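Nitrate/nitrite sensor protein narX (Escherichia coli K12, PDB 3EZI) senses nitrate and nitrite, signalling nitrate to the response regulator NarL and both ions to NarP, probably by phosphorylating them when nitrate is present. Local coordinates at residues 68-71 with 72-75. Residues are numbered along the deposited sequence; the frame is centred on the assembly and turned at random.
Sequences ELIP and ALMR
Arg75 reaches back one turn to Pro71 and makes two hydrogen bonds to its carbonyl oxygen. The backbone donor, Arg75 N, lies 3.1 Å from Pro71 O, tilted from the carbonyl plane, while the side-chain donor, Arg75 NH1, comes to Pro71 O from the opposite face at 3.3 Å. That second donor stands 54° out of the carbonyl plane, so it does not use a lone pair, yet the oxygen sits at the guanidinium edge and in the plane of that group. With CG anti to its own carbonyl carbon (chi1 -76°), the extended arginine chain runs alongside the oxygen, and NH1 also touches Pro71 CB at 3.6 Å. This is the last turn of helix 55-75 in the all-helical periplasmic sensor domain. The helix is kinked at Pro71, whose ring nitrogen has no hydrogen to give to the turn before; regular i to i+4 bonding follows, as from Leu73 N to Leu69 O at 2.9 Å. On the buried side, Leu69 and Leu73 lie obliquely across one another, Leu73 CD1 meeting Leu69 CG at 3.8 Å. Leu69 turns CG anti to its backbone N (chi1 -179°), which swings its branch toward the following turn. Leu69 also touches Phe89 of helix 82-99, and Leu73 touches Val82 of that helix and the loop residues Val23 and Leu25. Cutting Leu73 back to an alanine would probably open a gap beside Leu69 and deprive Val82, Val23 and Leu25 of an apolar neighbour. Solvent-exposed Met74 crosses the buried Ile70 at a slant, Met74 SD resting against Ile70 CG2 at 3.9 Å, while Ile70 also packs on Trp65.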
loop_
_atom_site.group_PDB
_atom_site.type_symbol
_atom_site.label_atom_id
_atom_site.label_comp_id
_atom_site.label_asym_id
_atom_site.label_seq_id
_atom_site.Cartn_x
_atom_site.Cartn_y
_atom_site.Cartn_z
ATOM N N GLU A 68 -9.775 3.270 -4.805
ATOM C CA GLU A 68 -10.548 2.064 -4.573
ATOM C C GLU A 68 -10.472 1.514 -3.161
ATOM O O GLU A 68 -11.495 1.200 -2.520
ATOM C CB GLU A 68 -10.110 0.977 -5.604
ATOM C CG GLU A 68 -10.581 1.302 -7.060
ATOM C CD GLU A 68 -10.026 0.368 -8.158
ATOM O OE1 GLU A 68 -10.279 -0.825 -8.107
ATOM O OE2 GLU A 68 -9.319 0.844 -9.071
ATOM N N LEU A 69 -9.250 1.365 -2.663
ATOM C CA LEU A 69 -9.057 0.735 -1.344
ATOM C C LEU A 69 -9.503 1.602 -0.163
ATOM O O LEU A 69 -10.298 1.167 0.672
ATOM C CB LEU A 69 -7.585 0.305 -1.159
ATOM C CG LEU A 69 -7.308 -0.388 0.187
ATOM C CD1 LEU A 69 -8.078 -1.702 0.263
ATOM C CD2 LEU A 69 -5.807 -0.608 0.343
ATOM N N ILE A 70 -8.994 2.826 -0.064
ATOM C CA ILE A 70 -9.440 3.652 1.042
ATOM C C ILE A 70 -10.977 3.911 0.977
ATOM O O ILE A 70 -11.668 3.835 2.026
ATOM C CB ILE A 70 -8.595 4.938 1.108
ATOM C CG1 ILE A 70 -7.150 4.575 1.513
ATOM C CG2 ILE A 70 -9.235 5.929 2.063
ATOM C CD1 ILE A 70 -7.005 4.083 3.004
ATOM N N PRO A 71 -11.536 4.224 -0.213
ATOM C CA PRO A 71 -12.997 4.456 -0.285
ATOM C C PRO A 71 -13.794 3.240 0.233
ATOM O O PRO A 71 -14.762 3.387 1.000
ATOM C CB PRO A 71 -13.235 4.725 -1.763
ATOM C CG PRO A 71 -11.978 5.461 -2.186
ATOM C CD PRO A 71 -10.859 4.715 -1.441
ATOM N N ALA A 72 -13.374 2.045 -0.167
ATOM C CA ALA A 72 -14.032 0.826 0.285
ATOM C C ALA A 72 -13.854 0.601 1.803
ATOM O O ALA A 72 -14.801 0.170 2.495
ATOM C CB ALA A 72 -13.496 -0.374 -0.512
ATOM N N LEU A 73 -12.664 0.888 2.336
ATOM C CA LEU A 73 -12.435 0.695 3.777
ATOM C C LEU A 73 -13.276 1.685 4.617
ATOM O O LEU A 73 -13.742 1.350 5.725
ATOM C CB LEU A 73 -10.938 0.836 4.089
ATOM C CG LEU A 73 -10.058 -0.354 3.658
ATOM C CD1 LEU A 73 -8.571 0.054 3.750
ATOM C CD2 LEU A 73 -10.317 -1.579 4.591
ATOM N N MET A 74 -13.480 2.892 4.082
ATOM C CA MET A 74 -14.282 3.917 4.791
ATOM C C MET A 74 -15.774 3.565 4.809
ATOM O O MET A 74 -16.501 3.887 5.764
ATOM C CB MET A 74 -14.067 5.300 4.144
ATOM C CG MET A 74 -12.781 5.961 4.554
ATOM S SD MET A 74 -12.441 7.468 3.612
ATOM C CE MET A 74 -13.836 8.546 4.200
ATOM N N ARG A 75 -16.222 2.911 3.745
ATOM C CA ARG A 75 -17.605 2.485 3.621
ATOM C C ARG A 75 -17.928 1.184 4.389
ATOM O O ARG A 75 -19.040 1.035 4.894
ATOM C CB ARG A 75 -17.966 2.277 2.135
ATOM C CG ARG A 75 -18.213 3.547 1.273
ATOM C CD ARG A 75 -18.265 3.225 -0.239
ATOM N NE ARG A 75 -18.588 4.392 -1.078
ATOM C CZ ARG A 75 -17.769 5.426 -1.302
ATOM N NH1 ARG A 75 -16.565 5.468 -0.757
ATOM N NH2 ARG A 75 -18.164 6.417 -2.090
#